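Local structure of periplasmic binding protein (4RY8) at residues 89-103 with 107-119. The protein binds 5-methylthioribose and probably serves as the solute-binding component of a transporter for this sugar. Residues are numbered along the deposited sequence; the frame is centred on the assembly and turned at random.
With SR1 (5-S-methyl-5-thio-alpha-D-ribofuranose), chain G.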
# COMPACT_ATOMS: atom_id res chain seq x y z
N ILE C 89 30.63 2.04 4.82
CA ILE C 89 29.78 3.19 4.45
C ILE C 89 30.16 4.42 5.28
O ILE C 89 30.35 5.50 4.73
CB ILE C 89 28.27 2.87 4.58
CG1 ILE C 89 27.82 1.95 3.46
CG2 ILE C 89 27.40 4.12 4.46
CD1 ILE C 89 26.46 1.32 3.69
N LYS C 90 30.33 4.25 6.60
CA LYS C 90 30.68 5.39 7.46
C LYS C 90 32.05 5.92 7.13
O LYS C 90 32.24 7.14 7.06
CB LYS C 90 30.62 5.02 8.94
CG LYS C 90 29.24 4.66 9.42
CD LYS C 90 28.34 5.86 9.69
CE LYS C 90 27.22 5.45 10.65
NZ LYS C 90 26.16 6.48 10.82
N GLU C 91 33.02 5.02 6.94
CA GLU C 91 34.35 5.42 6.52
C GLU C 91 34.31 6.26 5.25
O GLU C 91 34.90 7.35 5.19
CB GLU C 91 35.23 4.21 6.28
CG GLU C 91 36.63 4.59 5.87
CD GLU C 91 37.57 3.40 5.81
OE1 GLU C 91 37.20 2.31 6.32
OE2 GLU C 91 38.67 3.56 5.25
N ALA C 92 33.64 5.73 4.23
CA ALA C 92 33.48 6.42 2.98
C ALA C 92 32.95 7.84 3.18
O ALA C 92 33.54 8.79 2.70
CB ALA C 92 32.59 5.63 2.04
N LEU C 93 31.84 7.97 3.91
CA LEU C 93 31.26 9.27 4.25
C LEU C 93 32.24 10.24 4.89
O LEU C 93 32.30 11.41 4.51
CB LEU C 93 30.03 9.09 5.15
CG LEU C 93 28.85 8.35 4.54
CD1 LEU C 93 27.86 7.99 5.64
CD2 LEU C 93 28.22 9.19 3.44
N ASP C 94 33.03 9.75 5.85
CA ASP C 94 34.03 10.56 6.49
C ASP C 94 35.14 11.05 5.54
O ASP C 94 35.73 12.11 5.77
CB ASP C 94 34.73 9.78 7.62
CG ASP C 94 33.83 9.54 8.79
OD1 ASP C 94 32.75 10.16 8.90
OD2 ASP C 94 34.22 8.71 9.63
N ARG C 95 35.47 10.26 4.54
CA ARG C 95 36.48 10.63 3.54
C ARG C 95 35.91 11.58 2.48
O ARG C 95 36.65 12.04 1.61
CB ARG C 95 37.06 9.38 2.85
CG ARG C 95 37.88 8.45 3.75
CD ARG C 95 39.24 9.04 4.09
NE ARG C 95 39.17 9.91 5.28
CZ ARG C 95 39.91 11.01 5.48
NH1 ARG C 95 40.79 11.44 4.58
NH2 ARG C 95 39.74 11.70 6.61
N GLY C 96 34.61 11.88 2.53
CA GLY C 96 34.05 12.86 1.62
C GLY C 96 33.48 12.22 0.38
O GLY C 96 33.16 12.92 -0.59
N ILE C 97 33.37 10.90 0.40
CA ILE C 97 32.71 10.17 -0.68
C ILE C 97 31.21 10.18 -0.41
O ILE C 97 30.74 9.93 0.74
CB ILE C 97 33.25 8.73 -0.82
CG1 ILE C 97 34.75 8.76 -1.12
CG2 ILE C 97 32.52 7.94 -1.92
CD1 ILE C 97 35.44 7.43 -0.93
N ARG C 98 30.45 10.49 -1.45
CA ARG C 98 29.01 10.52 -1.34
C ARG C 98 28.50 9.09 -1.56
O ARG C 98 29.08 8.32 -2.34
CB ARG C 98 28.39 11.56 -2.31
CG ARG C 98 28.96 13.00 -2.14
CD ARG C 98 29.20 13.48 -0.68
NE ARG C 98 29.72 14.85 -0.63
CZ ARG C 98 30.40 15.42 0.39
NH1 ARG C 98 30.68 14.76 1.51
NH2 ARG C 98 30.80 16.68 0.28
N VAL C 99 27.45 8.73 -0.83
CA VAL C 99 26.87 7.38 -0.89
C VAL C 99 25.39 7.43 -1.08
O VAL C 99 24.71 8.19 -0.42
CB VAL C 99 27.17 6.60 0.40
CG1 VAL C 99 26.60 5.20 0.31
CG2 VAL C 99 28.67 6.58 0.64
N VAL C 100 24.87 6.57 -1.93
CA VAL C 100 23.44 6.40 -2.06
C VAL C 100 23.24 4.93 -2.14
O VAL C 100 24.12 4.24 -2.63
CB VAL C 100 22.90 7.10 -3.35
CG1 VAL C 100 23.73 6.74 -4.56
CG2 VAL C 100 21.43 6.74 -3.61
N THR C 101 22.10 4.42 -1.68
CA THR C 101 21.84 3.02 -1.81
C THR C 101 20.60 2.70 -2.60
O THR C 101 19.68 3.54 -2.75
CB THR C 101 21.73 2.29 -0.45
OG1 THR C 101 20.51 2.66 0.17
CG2 THR C 101 22.87 2.67 0.45
N PHE C 102 20.61 1.50 -3.14
CA PHE C 102 19.46 0.88 -3.75
C PHE C 102 19.28 -0.37 -2.95
O PHE C 102 20.20 -1.18 -2.90
CB PHE C 102 19.67 0.54 -5.22
CG PHE C 102 18.51 -0.23 -5.82
CD1 PHE C 102 17.21 0.23 -5.69
CD2 PHE C 102 18.72 -1.42 -6.49
CE1 PHE C 102 16.15 -0.49 -6.20
CE2 PHE C 102 17.65 -2.15 -7.01
CZ PHE C 102 16.37 -1.68 -6.85
N ASP C 103 18.13 -0.52 -2.33
CA ASP C 103 17.81 -1.77 -1.65
C ASP C 103 18.72 -2.07 -0.48
O ASP C 103 19.05 -3.24 -0.22
CB ASP C 103 17.78 -2.97 -2.61
CG ASP C 103 16.46 -3.09 -3.38
OD1 ASP C 103 15.49 -2.38 -3.07
OD2 ASP C 103 16.38 -3.96 -4.27
N ASP C 107 21.00 3.75 8.54
CA ASP C 107 20.73 4.70 9.61
C ASP C 107 21.69 5.89 9.56
O ASP C 107 22.46 6.09 10.47
CB ASP C 107 20.86 3.99 10.99
CG ASP C 107 20.53 4.91 12.19
OD1 ASP C 107 19.87 5.95 12.02
OD2 ASP C 107 20.92 4.56 13.32
N ASP C 108 21.62 6.69 8.51
CA ASP C 108 22.46 7.87 8.42
C ASP C 108 21.79 8.81 7.45
O ASP C 108 21.54 8.41 6.32
CB ASP C 108 23.86 7.50 7.89
CG ASP C 108 24.84 8.64 8.00
OD1 ASP C 108 24.58 9.72 7.42
OD2 ASP C 108 25.89 8.46 8.65
N ASN C 109 21.50 10.03 7.88
CA ASN C 109 20.74 11.02 7.09
C ASN C 109 21.45 11.55 5.85
O ASN C 109 20.82 12.18 4.99
CB ASN C 109 20.27 12.18 8.01
CG ASN C 109 19.54 13.31 7.26
OD1 ASN C 109 19.99 14.46 7.28
ND2 ASN C 109 18.41 13.00 6.62
N ARG C 110 22.75 11.27 5.73
CA ARG C 110 23.53 11.67 4.55
C ARG C 110 23.31 10.79 3.31
O ARG C 110 23.64 11.19 2.19
CB ARG C 110 25.02 11.69 4.89
CG ARG C 110 25.43 12.81 5.83
CD ARG C 110 26.89 12.68 6.26
NE ARG C 110 27.08 11.50 7.08
CZ ARG C 110 28.23 11.14 7.66
NH1 ARG C 110 29.33 11.87 7.49
NH2 ARG C 110 28.27 10.04 8.39
N VAL C 111 22.73 9.60 3.53
CA VAL C 111 22.59 8.57 2.49
C VAL C 111 21.16 8.38 2.06
O VAL C 111 20.40 7.70 2.74
CB VAL C 111 23.04 7.21 3.05
CG1 VAL C 111 22.94 6.12 1.99
CG2 VAL C 111 24.45 7.35 3.60
N PRO C 112 20.81 8.92 0.90
CA PRO C 112 19.53 8.60 0.36
C PRO C 112 19.40 7.13 0.06
O PRO C 112 20.39 6.47 -0.34
CB PRO C 112 19.45 9.42 -0.94
CG PRO C 112 20.61 10.33 -0.92
CD PRO C 112 21.61 9.78 0.02
N GLU C 113 18.19 6.63 0.28
CA GLU C 113 17.83 5.29 -0.00
C GLU C 113 16.79 5.23 -1.14
O GLU C 113 15.66 5.71 -1.01
CB GLU C 113 17.26 4.62 1.24
CG GLU C 113 18.21 4.52 2.40
CD GLU C 113 17.52 3.96 3.63
OE1 GLU C 113 16.51 3.21 3.48
OE2 GLU C 113 17.96 4.26 4.77
N ILE C 114 17.20 4.63 -2.25
CA ILE C 114 16.31 4.30 -3.39
C ILE C 114 15.67 2.93 -3.17
O ILE C 114 16.34 1.96 -2.84
CB ILE C 114 17.08 4.33 -4.74
CG1 ILE C 114 17.74 5.71 -4.93
CG2 ILE C 114 16.13 4.05 -5.89
CD1 ILE C 114 18.72 5.82 -6.09
N GLU C 115 14.35 2.85 -3.31
CA GLU C 115 13.72 1.56 -3.44
C GLU C 115 12.47 1.65 -4.26
O GLU C 115 12.04 2.76 -4.62
CB GLU C 115 13.35 1.01 -2.06
CG GLU C 115 12.52 1.96 -1.23
CD GLU C 115 11.76 1.22 -0.15
OE1 GLU C 115 12.23 1.20 1.02
OE2 GLU C 115 10.72 0.64 -0.49
N GLN C 116 11.88 0.49 -4.53
CA GLN C 116 10.69 0.43 -5.36
C GLN C 116 9.39 0.43 -4.57
O GLN C 116 8.36 -0.07 -5.07
CB GLN C 116 10.74 -0.80 -6.20
CG GLN C 116 11.96 -0.84 -7.07
CD GLN C 116 12.16 -2.17 -7.71
OE1 GLN C 116 11.82 -2.36 -8.87
NE2 GLN C 116 12.70 -3.09 -6.98
N ASP C 117 9.44 1.05 -3.38
CA ASP C 117 8.32 1.07 -2.44
C ASP C 117 7.98 -0.37 -2.20
O ASP C 117 6.91 -0.85 -2.55
CB ASP C 117 7.11 1.90 -2.90
CG ASP C 117 6.18 2.24 -1.77
OD1 ASP C 117 6.24 1.59 -0.70
OD2 ASP C 117 5.40 3.19 -1.90
N ASP C 118 8.90 -1.10 -1.57
CA ASP C 118 8.68 -2.55 -1.41
C ASP C 118 7.53 -3.01 -0.48
O ASP C 118 6.97 -4.12 -0.65
CB ASP C 118 9.97 -3.25 -1.04
CG ASP C 118 10.94 -3.26 -2.19
OD1 ASP C 118 10.60 -3.78 -3.29
OD2 ASP C 118 12.00 -2.65 -2.01
N LEU C 119 7.21 -2.16 0.49
CA LEU C 119 6.05 -2.39 1.32
C LEU C 119 4.79 -2.30 0.44
O LEU C 119 3.92 -3.14 0.49
CB LEU C 119 6.03 -1.40 2.44
CG LEU C 119 7.13 -1.60 3.48
CD1 LEU C 119 7.09 -0.53 4.55
CD2 LEU C 119 7.03 -2.99 4.08
CS SR1 G . 17.65 -11.01 -4.53
S SR1 G . 16.79 -9.50 -4.20
C5 SR1 G . 15.84 -9.53 -5.74
C4 SR1 G . 14.92 -8.31 -5.84
O4 SR1 G . 15.73 -7.19 -5.75
C1 SR1 G . 15.34 -6.18 -6.70
O1 SR1 G . 14.93 -5.07 -5.97
C2 SR1 G . 14.21 -6.70 -7.56
O2 SR1 G . 12.91 -6.06 -7.42
C3 SR1 G . 14.16 -8.16 -7.16
O3 SR1 G . 12.82 -8.60 -7.02
O HOH W 1 26.17 10.89 0.72
O HOH W 2 18.03 1.78 -0.48
O HOH W 3 14.17 -2.37 -0.69
O HOH W 4 13.16 -2.11 -4.32
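Strands 98-102 and 113-115 run parallel, joined by three backbone hydrogen bonds: Thr101 N to Pro112 O (3.0 Å), Ile114 N to Thr101 O and Asp103 N to Ile114 O. Where Val99 meets Arg110, before this pairing begins, a water accepts from Val99 N and donates to Arg110 O.

On one face, Val111 packs against helix 82-94, its CG2 4.0 Å from Leu93 CD1 and its CG1 against Val99 CG1 and Thr101 CG2. On the other face, Val100 CG2 packs on Ile114 CD1 at 3.8 Å, and Ile114 CG2 meets Phe102 CD1.

A salt-bridge network of Lys90, Asp108 and Arg110 ties helix 82-94 to the 108-111 turn. Arg110 holds Asp108 side-on, NE to OD1 and NH2 to OD2, both bonds nearly straight and the two acceptors within the guanidinium plane. Lys90 NZ reaches the anti side of the same Asp108 OD2 at 2.9 Å, while OD1 also takes Arg110 N in an Asx turn; four donors therefore fix the carboxylate. Leu93 covers one face of the guanidinium with CB and CD1.

Beyond the strand ends the polar contacts turn to the ligand. With chi1 at 174° the Phe102 ring swings away from its own backbone N, and CZ comes within 3.9 Å of Gln116 NE2 at the ring edge. The Asp103 carboxylate carbon lies over the ring centre. Asp103 OD2 accepts a very short bond from SR1 O1 (2.5 Å), and Gln116 NE2 donates to SR1 O2 (3.0 Å), while a hydrogen bond between Gln116 OE1 and Thr253 OG1 helps set the amide's rotation. Two waters each donate to both Asp103 OD1 and Asp118 OD2, bridging these acids; Arg153 pairs with Asp118 and also binds the sugar. Such ligand-binding loops at the C-terminal ends of parallel strands are characteristic of the two-lobed periplasmic binding protein fold.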